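Local coordinates for epimerase domain-containing protein (Bacillus cereus HuA2-4, PDB 6ZLK) that interconverts UDP-glucuronic acid and UDP-galacturonic acid as an NAD-dependent 4-epimerase, at residues Q18-L21 with A25-V28; A112-K117 with K165-P170; L174-V179 with D219-G224; K195-D200 with S255-I260. All blocks are in the same frame, centred on the assembly; numbering follows the deposited sequence.

Interaction 1. Residues Q18-L21 with A25-V28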
loop_
_atom_site.group_PDB
_atom_site.type_symbol
_atom_site.label_atom_id
_atom_site.label_comp_id
_atom_site.label_asym_id
_atom_site.label_seq_id
_atom_site.Cartn_x
_atom_site.Cartn_y
_atom_site.Cartn_z
ATOM N N GLN A 18 -24.624 6.442 16.238
ATOM C CA GLN A 18 -25.441 6.631 17.450
ATOM C C GLN A 18 -24.928 7.866 18.196
ATOM O O GLN A 18 -25.724 8.730 18.607
ATOM C CB GLN A 18 -25.362 5.364 18.291
ATOM C CG GLN A 18 -26.350 5.304 19.423
ATOM C CD GLN A 18 -26.710 3.855 19.661
ATOM O OE1 GLN A 18 -25.879 2.965 19.501
ATOM N NE2 GLN A 18 -27.967 3.611 19.992
ATOM N N ALA A 19 -23.616 7.986 18.351
ATOM C CA ALA A 19 -23.024 9.124 19.078
ATOM C C ALA A 19 -23.267 10.436 18.324
ATOM O O ALA A 19 -23.648 11.453 18.971
ATOM C CB ALA A 19 -21.552 8.910 19.310
ATOM N N LEU A 20 -23.016 10.478 17.024
ATOM C CA LEU A 20 -23.241 11.715 16.254
ATOM C C LEU A 20 -24.694 12.172 16.363
ATOM O O LEU A 20 -24.928 13.391 16.479
ATOM C CB LEU A 20 -22.826 11.536 14.799
ATOM C CG LEU A 20 -21.356 11.256 14.605
ATOM C CD1 LEU A 20 -21.078 10.763 13.193
ATOM C CD2 LEU A 20 -20.483 12.438 14.942
ATOM N N LEU A 21 -25.628 11.246 16.294
ATOM C CA LEU A 21 -27.063 11.600 16.235
ATOM C C LEU A 21 -27.526 12.148 17.578
ATOM O O LEU A 21 -28.541 12.852 17.543
ATOM C CB LEU A 21 -27.920 10.423 15.822
ATOM C CG LEU A 21 -27.776 10.006 14.372
ATOM C CD1 LEU A 21 -28.389 8.633 14.132
ATOM C CD2 LEU A 21 -28.383 11.039 13.455
ATOM N N ALA A 25 -27.870 18.945 15.907
ATOM C CA ALA A 25 -27.394 19.683 14.732
ATOM C C ALA A 25 -26.903 18.722 13.638
ATOM O O ALA A 25 -26.766 19.157 12.483
ATOM C CB ALA A 25 -26.312 20.627 15.122
ATOM N N TYR A 26 -26.578 17.490 13.985
ATOM C CA TYR A 26 -25.904 16.591 13.028
ATOM C C TYR A 26 -26.934 15.764 12.280
ATOM O O TYR A 26 -27.870 15.198 12.870
ATOM C CB TYR A 26 -24.897 15.666 13.703
ATOM C CG TYR A 26 -23.736 16.366 14.327
ATOM C CD1 TYR A 26 -23.427 17.680 13.996
ATOM C CD2 TYR A 26 -22.927 15.718 15.222
ATOM C CE1 TYR A 26 -22.301 18.295 14.536
ATOM C CE2 TYR A 26 -21.815 16.326 15.788
ATOM C CZ TYR A 26 -21.493 17.619 15.418
ATOM O OH TYR A 26 -20.386 18.253 15.958
ATOM N N HIS A 27 -26.695 15.630 10.991
ATOM C CA HIS A 27 -27.424 14.692 10.122
ATOM C C HIS A 27 -26.409 13.665 9.643
ATOM O O HIS A 27 -25.287 14.046 9.290
ATOM C CB HIS A 27 -28.049 15.423 8.957
ATOM C CG HIS A 27 -29.108 16.362 9.383
ATOM N ND1 HIS A 27 -30.412 16.205 9.027
ATOM C CD2 HIS A 27 -29.045 17.473 10.143
ATOM C CE1 HIS A 27 -31.104 17.231 9.541
ATOM N NE2 HIS A 27 -30.306 17.993 10.248
ATOM N N VAL A 28 -26.818 12.422 9.553
ATOM C CA VAL A 28 -25.860 11.340 9.235
ATOM C C VAL A 28 -26.430 10.494 8.112
ATOM O O VAL A 28 -27.645 10.129 8.146
ATOM C CB VAL A 28 -25.602 10.462 10.460
ATOM C CG1 VAL A 28 -24.703 9.284 10.128
ATOM C CG2 VAL A 28 -25.008 11.287 11.581
#
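Leu20 and Tyr26 meet with their side chains at about a right angle, the leucine CD2 methyl lying 4.1 Å from CD2 of the tyrosine ring. The same ring edge also receives a backbone atom: Leu20 O sits near the ring plane, 3.3 Å from Tyr26 CD2, so the partly positive ring C-H faces a carbonyl oxygen of the last helical turn. CG of Tyr26 is anti to the carbonyl carbon (chi1 -65°), which sends the ring across the end of the helix, past Leu20, and its OH bonds to Glu230. Leu21 approaches Val28 obliquely, its CD2 lying 3.9 Å from Val28 CG2. That valine methyl fills the angle between two leucines, since Leu20 CB is also 3.9 Å from it. No hydrogen bond joins the two segments directly; Arg55 links them instead, NH2 bonding to Leu21 O and NH1 to Tyr26 O. This is the return half of a beta-alpha-beta unit of the Rossmann fold, made of strand 2-6, helix 11-21 and strand 27-31. Around it, Ile3 and Val5 of strand 2-6 pack on Leu20, Phe56 of strand 56-59 reaches Leu21 and Val28, and helix 218-230 brings Val226 to Leu20 and Leu229 to Tyr26.

Interaction 2. Residues A112-K117 with K165-P170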
loop_
_atom_site.group_PDB
_atom_site.type_symbol
_atom_site.label_atom_id
_atom_site.label_comp_id
_atom_site.label_asym_id
_atom_site.label_seq_id
_atom_site.Cartn_x
_atom_site.Cartn_y
_atom_site.Cartn_z
ATOM N N ALA A 112 -13.857 11.320 -5.592
ATOM C CA ALA A 112 -15.187 11.958 -5.592
ATOM C C ALA A 112 -15.114 13.235 -4.765
ATOM O O ALA A 112 -15.821 14.202 -5.050
ATOM C CB ALA A 112 -16.215 10.988 -5.071
ATOM N N CYS A 113 -14.210 13.283 -3.788
ATOM C CA CYS A 113 -14.087 14.437 -2.872
ATOM C C CYS A 113 -13.310 15.601 -3.511
ATOM O O CYS A 113 -13.374 16.729 -2.964
ATOM C CB CYS A 113 -13.486 14.011 -1.545
ATOM S SG CYS A 113 -14.679 13.041 -0.586
ATOM N N LYS A 114 -12.638 15.383 -4.633
ATOM C CA LYS A 114 -12.022 16.490 -5.429
ATOM C C LYS A 114 -13.104 17.506 -5.849
ATOM O O LYS A 114 -12.762 18.702 -5.959
ATOM C CB LYS A 114 -11.361 15.957 -6.699
ATOM C CG LYS A 114 -10.156 15.065 -6.483
ATOM C CD LYS A 114 -9.586 14.420 -7.757
ATOM C CE LYS A 114 -9.041 15.415 -8.756
ATOM N NZ LYS A 114 -8.887 14.797 -10.097
ATOM N N HIS A 115 -14.335 17.054 -6.117
ATOM C CA HIS A 115 -15.434 17.838 -6.758
ATOM C C HIS A 115 -16.367 18.457 -5.715
ATOM O O HIS A 115 -17.475 18.880 -6.110
ATOM C CB HIS A 115 -16.257 16.954 -7.722
ATOM C CG HIS A 115 -15.393 16.271 -8.718
ATOM N ND1 HIS A 115 -15.154 14.910 -8.673
ATOM C CD2 HIS A 115 -14.618 16.772 -9.710
ATOM C CE1 HIS A 115 -14.304 14.590 -9.621
ATOM N NE2 HIS A 115 -13.959 15.714 -10.278
ATOM N N ILE A 116 -15.976 18.492 -4.441
ATOM C CA ILE A 116 -16.799 19.117 -3.372
ATOM C C ILE A 116 -15.868 19.885 -2.447
ATOM O O ILE A 116 -14.656 19.851 -2.703
ATOM C CB ILE A 116 -17.641 18.063 -2.651
ATOM C CG1 ILE A 116 -16.793 17.073 -1.856
ATOM C CG2 ILE A 116 -18.541 17.340 -3.639
ATOM C CD1 ILE A 116 -17.603 16.242 -0.908
ATOM N N LYS A 117 -16.394 20.589 -1.452
ATOM C CA LYS A 117 -15.486 21.329 -0.531
ATOM C C LYS A 117 -15.736 20.821 0.883
ATOM O O LYS A 117 -16.351 21.524 1.662
ATOM C CB LYS A 117 -15.692 22.837 -0.673
ATOM C CG LYS A 117 -15.211 23.391 -2.009
ATOM C CD LYS A 117 -15.194 24.904 -2.099
ATOM C CE LYS A 117 -14.171 25.408 -3.099
ATOM N NZ LYS A 117 -14.397 26.830 -3.459
ATOM N N LYS A 165 -2.191 16.228 -0.730
ATOM C CA LYS A 165 -1.092 17.064 -1.274
ATOM C C LYS A 165 -1.433 17.580 -2.649
ATOM O O LYS A 165 -1.086 18.755 -2.962
ATOM C CB LYS A 165 0.213 16.284 -1.235
ATOM C CG LYS A 165 0.772 16.098 0.164
ATOM C CD LYS A 165 0.951 17.358 1.018
ATOM C CE LYS A 165 1.845 17.109 2.226
ATOM N NZ LYS A 165 2.066 18.339 3.032
ATOM N N ASN A 166 -2.068 16.783 -3.475
ATOM C CA ASN A 166 -2.315 17.173 -4.880
ATOM C C ASN A 166 -3.582 18.023 -4.995
ATOM O O ASN A 166 -3.605 18.920 -5.842
ATOM C CB ASN A 166 -2.362 15.984 -5.821
ATOM C CG ASN A 166 -0.961 15.448 -6.037
ATOM O OD1 ASN A 166 -0.172 16.067 -6.786
ATOM N ND2 ASN A 166 -0.615 14.364 -5.351
ATOM N N PHE A 167 -4.628 17.698 -4.236
ATOM C CA PHE A 167 -5.978 18.286 -4.472
ATOM C C PHE A 167 -6.542 18.958 -3.220
ATOM O O PHE A 167 -7.696 19.418 -3.313
ATOM C CB PHE A 167 -6.935 17.230 -4.983
ATOM C CG PHE A 167 -6.404 16.583 -6.234
ATOM C CD1 PHE A 167 -6.155 17.366 -7.356
ATOM C CD2 PHE A 167 -6.121 15.238 -6.288
ATOM C CE1 PHE A 167 -5.649 16.791 -8.515
ATOM C CE2 PHE A 167 -5.629 14.673 -7.450
ATOM C CZ PHE A 167 -5.399 15.444 -8.555
ATOM N N HIS A 168 -5.775 19.039 -2.136
ATOM C CA HIS A 168 -6.128 19.782 -0.898
ATOM C C HIS A 168 -7.338 19.137 -0.226
ATOM O O HIS A 168 -7.981 19.823 0.561
ATOM C CB HIS A 168 -6.377 21.272 -1.201
ATOM C CG HIS A 168 -5.254 21.855 -1.988
ATOM N ND1 HIS A 168 -3.949 21.821 -1.524
ATOM C CD2 HIS A 168 -5.213 22.400 -3.221
ATOM C CE1 HIS A 168 -3.146 22.367 -2.427
ATOM N NE2 HIS A 168 -3.901 22.729 -3.479
ATOM N N ILE A 169 -7.638 17.865 -0.511
ATOM C CA ILE A 169 -8.667 17.155 0.290
ATOM C C ILE A 169 -8.248 17.189 1.752
ATOM O O ILE A 169 -7.126 16.800 2.094
ATOM C CB ILE A 169 -8.852 15.732 -0.226
ATOM C CG1 ILE A 169 -9.187 15.781 -1.724
ATOM C CG2 ILE A 169 -9.916 15.031 0.597
ATOM C CD1 ILE A 169 -9.554 14.498 -2.366
ATOM N N PRO A 170 -9.151 17.633 2.678
ATOM C CA PRO A 170 -8.798 17.897 4.064
ATOM C C PRO A 170 -8.827 16.609 4.915
ATOM O O PRO A 170 -9.660 16.435 5.821
ATOM C CB PRO A 170 -9.851 18.914 4.500
ATOM C CG PRO A 170 -11.062 18.441 3.749
ATOM C CD PRO A 170 -10.502 18.124 2.372
HETATM O O HOH W 1 -10.586 19.326 -4.904
#
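Phe167, at the end of helix 148-167, offers one face of its ring to Lys114, while CB of its own neighbour Asn166 lies over the opposite face. The lysine chain runs obliquely over the ring: CG and CD pass near CD2, and Lys114 CE sits 3.5 Å from the centroid of Phe167 and 4° off the ring normal, a CH-pi contact. A bend at chi3 (64°) folds the chain down in this way and leaves Lys114 NZ 4.2 Å from the Phe167 centroid, 24° off the normal, in a cation-pi contact. One water also bridges the backbones, donating to Lys114 O at a very short 2.5 Å and to Phe167 O at a long 3.3 Å, so the link on the Phe167 side is the looser one. Trp91 of the second subunit meets the Phe167 ring edge-to-face, which makes this end of the contact part of the dimer interface. In the Rossmann fold both segments are helix-to-strand connections, leading from helices 96-113 and 148-167 into the adjacent parallel strands 120-126 and 171-180. His168 makes the turn out of its helix with positive phi. Ile169 then points back toward the end of helix 96-113, its CD1 lying 4.0 Å from Cys113 CB and 3.9 Å from Lys114 N, and Phe121 of strand 120-126 packs on both Cys113 and Ile169. Pro170 begins the return to the sheet through a backbone hydrogen bond with Phe121.

Interaction 3. Residues L174-V179 with D219-G224. With UGA (uridine-5'-diphosphate-glucuronic acid), chain F.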
loop_
_atom_site.group_PDB
_atom_site.type_symbol
_atom_site.label_atom_id
_atom_site.label_comp_id
_atom_site.label_asym_id
_atom_site.label_seq_id
_atom_site.Cartn_x
_atom_site.Cartn_y
_atom_site.Cartn_z
ATOM N N LEU A 174 -6.955 8.655 11.647
ATOM C CA LEU A 174 -6.999 8.123 13.019
ATOM C C LEU A 174 -6.541 6.668 12.955
ATOM O O LEU A 174 -7.127 5.889 12.231
ATOM C CB LEU A 174 -8.393 8.248 13.650
ATOM C CG LEU A 174 -9.041 9.614 13.589
ATOM C CD1 LEU A 174 -10.431 9.575 14.266
ATOM C CD2 LEU A 174 -8.127 10.631 14.264
ATOM N N ARG A 175 -5.509 6.324 13.693
ATOM C CA ARG A 175 -5.077 4.918 13.853
ATOM C C ARG A 175 -5.630 4.370 15.155
ATOM O O ARG A 175 -5.103 4.662 16.259
ATOM C CB ARG A 175 -3.547 4.800 13.862
ATOM C CG ARG A 175 -2.946 5.114 12.513
ATOM C CD ARG A 175 -1.437 5.146 12.619
ATOM N NE ARG A 175 -0.878 5.299 11.286
ATOM C CZ ARG A 175 0.400 5.590 11.036
ATOM N NH1 ARG A 175 1.257 5.767 12.009
ATOM N NH2 ARG A 175 0.830 5.730 9.802
ATOM N N TYR A 176 -6.672 3.576 15.050
ATOM C CA TYR A 176 -7.206 2.849 16.228
ATOM C C TYR A 176 -6.323 1.673 16.640
ATOM O O TYR A 176 -5.775 0.962 15.819
ATOM C CB TYR A 176 -8.568 2.281 15.839
ATOM C CG TYR A 176 -9.703 3.243 15.576
ATOM C CD1 TYR A 176 -9.681 4.604 15.866
ATOM C CD2 TYR A 176 -10.837 2.756 14.947
ATOM C CE1 TYR A 176 -10.765 5.418 15.627
ATOM C CE2 TYR A 176 -11.910 3.577 14.649
ATOM C CZ TYR A 176 -11.907 4.901 15.030
ATOM O OH TYR A 176 -13.004 5.689 14.760
ATOM N N PHE A 177 -6.269 1.440 17.944
ATOM C CA PHE A 177 -5.664 0.253 18.584
ATOM C C PHE A 177 -6.754 -0.615 19.223
ATOM O O PHE A 177 -7.535 -0.198 20.137
ATOM C CB PHE A 177 -4.666 0.696 19.638
ATOM C CG PHE A 177 -3.413 1.346 19.099
ATOM C CD1 PHE A 177 -3.435 2.502 18.338
ATOM C CD2 PHE A 177 -2.202 0.724 19.331
ATOM C CE1 PHE A 177 -2.256 3.006 17.819
ATOM C CE2 PHE A 177 -1.010 1.247 18.839
ATOM C CZ PHE A 177 -1.045 2.383 18.060
ATOM N N THR A 178 -6.795 -1.836 18.765
ATOM C CA THR A 178 -7.657 -2.962 19.189
ATOM C C THR A 178 -8.862 -2.459 19.980
ATOM O O THR A 178 -8.863 -2.504 21.206
ATOM C CB THR A 178 -6.854 -4.044 19.918
ATOM O OG1 THR A 178 -5.687 -4.316 19.118
ATOM C CG2 THR A 178 -7.726 -5.277 20.052
ATOM N N VAL A 179 -9.947 -2.234 19.259
ATOM C CA VAL A 179 -11.146 -1.684 19.932
ATOM C C VAL A 179 -11.983 -2.844 20.477
ATOM O O VAL A 179 -12.134 -3.872 19.812
ATOM C CB VAL A 179 -11.924 -0.795 18.950
ATOM C CG1 VAL A 179 -13.154 -0.193 19.587
ATOM C CG2 VAL A 179 -10.994 0.274 18.383
ATOM N N ASP A 219 -16.310 3.257 23.773
ATOM C CA ASP A 219 -16.715 4.649 24.118
ATOM C C ASP A 219 -15.505 5.594 24.098
ATOM O O ASP A 219 -15.743 6.792 23.689
ATOM C CB ASP A 219 -17.428 4.753 25.448
ATOM C CG ASP A 219 -18.753 4.037 25.499
ATOM O OD1 ASP A 219 -19.253 3.620 24.441
ATOM O OD2 ASP A 219 -19.277 3.916 26.634
ATOM N N ASP A 220 -14.319 5.125 24.424
ATOM C CA ASP A 220 -13.101 5.963 24.324
ATOM C C ASP A 220 -12.830 6.267 22.855
ATOM O O ASP A 220 -12.586 7.422 22.489
ATOM C CB ASP A 220 -11.957 5.332 25.096
ATOM C CG ASP A 220 -12.058 5.496 26.613
ATOM O OD1 ASP A 220 -12.518 6.616 27.038
ATOM O OD2 ASP A 220 -11.623 4.574 27.356
ATOM N N CYS A 221 -12.769 5.194 22.064
ATOM C CA CYS A 221 -12.578 5.273 20.612
ATOM C C CYS A 221 -13.539 6.329 20.026
ATOM O O CYS A 221 -13.141 7.213 19.256
ATOM C CB CYS A 221 -12.828 3.894 20.020
ATOM S SG CYS A 221 -12.906 3.936 18.210
ATOM N N ILE A 222 -14.822 6.233 20.328
ATOM C CA ILE A 222 -15.841 7.115 19.725
ATOM C C ILE A 222 -15.655 8.564 20.244
ATOM O O ILE A 222 -15.735 9.476 19.408
ATOM C CB ILE A 222 -17.249 6.569 19.995
ATOM C CG1 ILE A 222 -17.433 5.225 19.297
ATOM C CG2 ILE A 222 -18.340 7.583 19.648
ATOM C CD1 ILE A 222 -17.220 5.221 17.815
ATOM N N ARG A 223 -15.304 8.769 21.513
ATOM C CA ARG A 223 -15.034 10.146 22.015
ATOM C C ARG A 223 -13.843 10.749 21.269
ATOM O O ARG A 223 -13.941 11.920 20.835
ATOM C CB ARG A 223 -14.743 10.165 23.522
ATOM C CG ARG A 223 -16.019 10.127 24.325
ATOM C CD ARG A 223 -15.750 10.282 25.816
ATOM N NE ARG A 223 -15.207 9.081 26.435
ATOM C CZ ARG A 223 -15.944 8.128 27.009
ATOM N NH1 ARG A 223 -17.277 8.213 27.025
ATOM N NH2 ARG A 223 -15.356 7.073 27.546
ATOM N N GLY A 224 -12.783 9.966 21.012
ATOM C CA GLY A 224 -11.668 10.501 20.211
ATOM C C GLY A 224 -12.087 10.813 18.793
ATOM O O GLY A 224 -11.674 11.834 18.167
HETATM C "C1'" UGA F . -7.937 -5.722 15.969
HETATM C "C2'" UGA F . -8.968 -5.696 14.852
HETATM O "O2'" UGA F . -9.344 -7.042 14.583
HETATM C "C3'" UGA F . -8.441 -5.065 13.585
HETATM O "O3'" UGA F . -9.556 -4.868 12.712
HETATM C "C4'" UGA F . -7.739 -3.744 13.852
HETATM O "O4'" UGA F . -7.117 -3.302 12.638
HETATM C "C5'" UGA F . -6.685 -3.921 14.956
HETATM O "O5'" UGA F . -7.309 -4.462 16.125
HETATM C "C6'" UGA F . -5.922 -2.659 15.390
HETATM O "O'P" UGA F . -5.599 -1.828 14.572
HETATM O "O'Q" UGA F . -5.597 -2.533 16.540
HETATM P PB UGA F . -6.205 -7.490 16.849
HETATM O O1B UGA F . -5.346 -6.611 17.654
HETATM O O2B UGA F . -5.660 -8.692 16.163
HETATM O O3B UGA F . -7.031 -6.767 15.680
HETATM O O3A UGA F . -7.428 -7.890 17.793
HETATM P PA UGA F . -8.085 -9.235 18.349
HETATM O O1A UGA F . -8.655 -9.964 17.213
HETATM O O2A UGA F . -8.936 -8.840 19.485
HETATM O O5D UGA F . -6.800 -10.051 18.881
HETATM C C5D UGA F . -5.991 -9.612 19.954
HETATM C C4D UGA F . -5.080 -10.738 20.340
HETATM O O4D UGA F . -5.851 -11.906 20.714
HETATM C C3D UGA F . -4.126 -11.201 19.234
HETATM O O3D UGA F . -2.836 -11.208 19.852
HETATM C C2D UGA F . -4.610 -12.604 18.857
HETATM O O2D UGA F . -3.515 -13.494 18.723
HETATM C C1D UGA F . -5.327 -13.072 20.117
HETATM N N1 UGA F . -6.440 -14.003 19.883
HETATM C C6 UGA F . -7.469 -13.692 19.037
HETATM C C2 UGA F . -6.458 -15.142 20.676
HETATM O O2 UGA F . -5.546 -15.458 21.430
HETATM N N3 UGA F . -7.578 -15.899 20.541
HETATM C C4 UGA F . -8.649 -15.656 19.714
HETATM O O4 UGA F . -9.563 -16.476 19.694
HETATM C C5 UGA F . -8.549 -14.468 18.906
#
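Cys221 points its sulfur at the face of Tyr176, a Cys sulfur-aromatic contact between helix 218-230 and strand 171-180 of the Rossmann-fold sheet. Along the cysteine, CB first meets Val179, whose CG1 is 4.1 Å from Cys221 CB. SG is anti to the nitrogen of Cys221 itself (chi1 170°), which carries it out from the helix and over the tyrosine. There Cys221 SG stands 3.6 Å from the centroid of the Tyr176 ring, 16° off the ring normal, displaced toward the phenol end so that CZ is its nearest ring atom at 3.5 Å. Val179 CG2, 4.1 Å from Cys221 SG, flanks the sulfur as well. The ring is held at its tip by a hydrogen bond between Tyr176 OH and Thr225 OG1, one helical turn beyond the cysteine. The contact lies directly behind the active site: Tyr176 borders the bound NAD, and Val179 N bonds to the carboxamide oxygen O7N of its nicotinamide. Between Tyr176 and Val179 the chain turns its polar groups toward the sugar-nucleotide site, which UDP-glucuronic acid shares with a second sugar nucleotide (UGB), whose O2' bonds to Thr178 OG1. In the UDP-glucuronic acid copy Thr178 OG1 lies 2.7 Å from the diphosphate oxygen O1B, and Thr178 N grips the carboxylate, donating to O'Q at 2.6 Å with an N-H...O angle of 160°.

Interaction 4. Residues K195-D200 with S255-I260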
loop_
_atom_site.group_PDB
_atom_site.type_symbol
_atom_site.label_atom_id
_atom_site.label_comp_id
_atom_site.label_asym_id
_atom_site.label_seq_id
_atom_site.Cartn_x
_atom_site.Cartn_y
_atom_site.Cartn_z
ATOM N N LYS A 195 -17.506 -15.702 24.702
ATOM C CA LYS A 195 -18.487 -16.655 24.156
ATOM C C LYS A 195 -18.026 -18.048 24.599
ATOM O O LYS A 195 -18.873 -18.825 25.127
ATOM C CB LYS A 195 -18.610 -16.553 22.632
ATOM C CG LYS A 195 -19.656 -17.469 22.009
ATOM C CD LYS A 195 -19.699 -17.367 20.512
ATOM C CE LYS A 195 -20.907 -18.042 19.920
ATOM N NZ LYS A 195 -20.812 -19.490 20.130
ATOM N N GLN A 196 -16.743 -18.388 24.403
ATOM C CA GLN A 196 -16.214 -19.708 24.813
ATOM C C GLN A 196 -16.395 -19.843 26.320
ATOM O O GLN A 196 -16.806 -20.943 26.744
ATOM C CB GLN A 196 -14.758 -19.863 24.359
ATOM C CG GLN A 196 -14.614 -19.941 22.859
ATOM C CD GLN A 196 -13.224 -19.551 22.385
ATOM O OE1 GLN A 196 -12.367 -19.161 23.191
ATOM N NE2 GLN A 196 -13.031 -19.614 21.081
ATOM N N MET A 197 -16.049 -18.831 27.120
ATOM C CA MET A 197 -16.150 -18.929 28.594
ATOM C C MET A 197 -17.602 -19.173 28.994
ATOM O O MET A 197 -17.820 -20.072 29.861
ATOM C CB MET A 197 -15.636 -17.657 29.249
ATOM C CG MET A 197 -15.567 -17.744 30.750
ATOM S SD MET A 197 -14.619 -16.376 31.452
ATOM C CE MET A 197 -13.022 -16.549 30.656
ATOM N N LEU A 198 -18.566 -18.515 28.347
ATOM C CA LEU A 198 -19.997 -18.635 28.730
ATOM C C LEU A 198 -20.507 -20.029 28.386
ATOM O O LEU A 198 -21.405 -20.537 29.110
ATOM C CB LEU A 198 -20.815 -17.571 27.998
ATOM C CG LEU A 198 -20.702 -16.195 28.612
ATOM C CD1 LEU A 198 -21.204 -15.159 27.624
ATOM C CD2 LEU A 198 -21.450 -16.136 29.924
ATOM N N GLU A 199 -19.948 -20.632 27.361
ATOM C CA GLU A 199 -20.360 -21.949 26.817
ATOM C C GLU A 199 -19.578 -23.082 27.493
ATOM O O GLU A 199 -19.797 -24.249 27.117
ATOM C CB GLU A 199 -20.205 -21.920 25.301
ATOM C CG GLU A 199 -21.253 -21.056 24.637
ATOM C CD GLU A 199 -21.070 -20.881 23.138
ATOM O OE1 GLU A 199 -20.075 -21.421 22.596
ATOM O OE2 GLU A 199 -21.914 -20.190 22.518
ATOM N N ASP A 200 -18.660 -22.772 28.412
ATOM C CA ASP A 200 -17.837 -23.805 29.092
ATOM C C ASP A 200 -17.034 -24.550 28.027
ATOM O O ASP A 200 -16.889 -25.752 28.150
ATOM C CB ASP A 200 -18.755 -24.739 29.898
ATOM C CG ASP A 200 -19.723 -23.951 30.755
ATOM O OD1 ASP A 200 -19.232 -23.044 31.489
ATOM O OD2 ASP A 200 -20.973 -24.228 30.680
ATOM N N SER A 255 -7.879 -13.678 33.011
ATOM C CA SER A 255 -8.006 -13.622 34.493
ATOM C C SER A 255 -9.090 -12.639 34.898
ATOM O O SER A 255 -9.860 -12.950 35.797
ATOM C CB SER A 255 -6.734 -13.301 35.162
ATOM O OG SER A 255 -5.849 -14.366 34.919
ATOM N N MET A 256 -9.142 -11.497 34.247
ATOM C CA MET A 256 -10.149 -10.482 34.583
ATOM C C MET A 256 -11.518 -11.052 34.245
ATOM O O MET A 256 -12.445 -10.811 35.044
ATOM C CB MET A 256 -9.898 -9.230 33.746
ATOM C CG MET A 256 -8.580 -8.598 34.128
ATOM S SD MET A 256 -8.313 -7.099 33.182
ATOM C CE MET A 256 -9.324 -6.077 34.243
ATOM N N LEU A 257 -11.648 -11.810 33.160
ATOM C CA LEU A 257 -12.954 -12.365 32.749
ATOM C C LEU A 257 -13.351 -13.465 33.739
ATOM O O LEU A 257 -14.557 -13.603 33.992
ATOM C CB LEU A 257 -12.896 -12.887 31.310
ATOM C CG LEU A 257 -12.921 -11.803 30.224
ATOM C CD1 LEU A 257 -12.610 -12.454 28.888
ATOM C CD2 LEU A 257 -14.241 -11.085 30.194
ATOM N N GLU A 258 -12.400 -14.263 34.189
ATOM C CA GLU A 258 -12.684 -15.289 35.233
ATOM C C GLU A 258 -13.226 -14.597 36.479
ATOM O O GLU A 258 -14.206 -15.155 37.069
ATOM C CB GLU A 258 -11.420 -16.087 35.544
ATOM C CG GLU A 258 -11.084 -17.044 34.415
ATOM C CD GLU A 258 -9.807 -17.830 34.624
ATOM O OE1 GLU A 258 -8.852 -17.283 35.226
ATOM O OE2 GLU A 258 -9.779 -18.996 34.160
ATOM N N LYS A 259 -12.651 -13.471 36.882
ATOM C CA LYS A 259 -13.137 -12.778 38.107
ATOM C C LYS A 259 -14.563 -12.260 37.848
ATOM O O LYS A 259 -15.428 -12.418 38.744
ATOM C CB LYS A 259 -12.155 -11.729 38.621
ATOM C CG LYS A 259 -11.945 -10.513 37.735
ATOM C CD LYS A 259 -11.052 -9.392 38.311
ATOM C CE LYS A 259 -10.903 -8.190 37.377
ATOM N NZ LYS A 259 -12.047 -8.063 36.429
ATOM N N ILE A 260 -14.856 -11.759 36.644
ATOM C CA ILE A 260 -16.202 -11.223 36.284
ATOM C C ILE A 260 -17.234 -12.335 36.215
ATOM O O ILE A 260 -18.341 -12.156 36.784
ATOM C CB ILE A 260 -16.134 -10.444 34.958
ATOM C CG1 ILE A 260 -15.356 -9.153 35.136
ATOM C CG2 ILE A 260 -17.535 -10.198 34.413
ATOM C CD1 ILE A 260 -14.900 -8.475 33.826
#
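Met197 leaves helix 189-198 with chi1 (-174°) and chi2 (167°) both extended, reaching straight out toward helix 250-261, and a bend at chi3 (-58°) then turns its methyl along the second helix. Met197 CE comes to rest 3.7 Å from Leu257 CB, while SD lies 3.9 Å from the same Leu257 CB and 3.8 Å from Leu257 O. The thioether thus touches the base of the leucine and its backbone, the two side chains being set at a slant to each other. Met197 CE also passes 4.3 Å from Glu258 CG, the aliphatic part of a side chain whose OE2 accepts a hydrogen bond from Ala265 N. The contact is purely van der Waals, spanned by one methionine side chain; the CA atoms of Met197 and Glu258, the nearest pair between the two segments, are 8.3 Å apart. Just beyond, helix 189-198 closes in a Schellman motif at Asp200, with Asp200 N bonding to Met197 O; OD1 of that aspartate forms a salt bridge with Lys263. Leu203 of strand 203-206 packs on Met197, as do Lys263 and Ala265 in the loop before strand 267-270, and helix 299-313 lies against Leu198, Met256 and Ile260.

Interactions 1 and 3 are buried on the Rossmann-fold sheet and touch, Ala19 CB lying 3.5 Å from Ile222 CG2 where helices 11-21 and 218-230 pack together. Across their segments both are free of hydrogen bonds, but interaction 1 relies on branched aliphatic groups and a ring edge, whereas interaction 3 sets a sulfur over a ring face beside NAD and the sugar-nucleotide site. Interaction 2, only partly buried, brings in a lysine cation and a water at the dimer side; its second segment leads into strand 171-180, used by interaction 3. Interaction 4, buried, but away from the Rossmann-fold sheet, joins helices around the small sheet of strands 203-206 and 267-270. Its centre is about 48 Å from that of interaction 2, across the chain's centre.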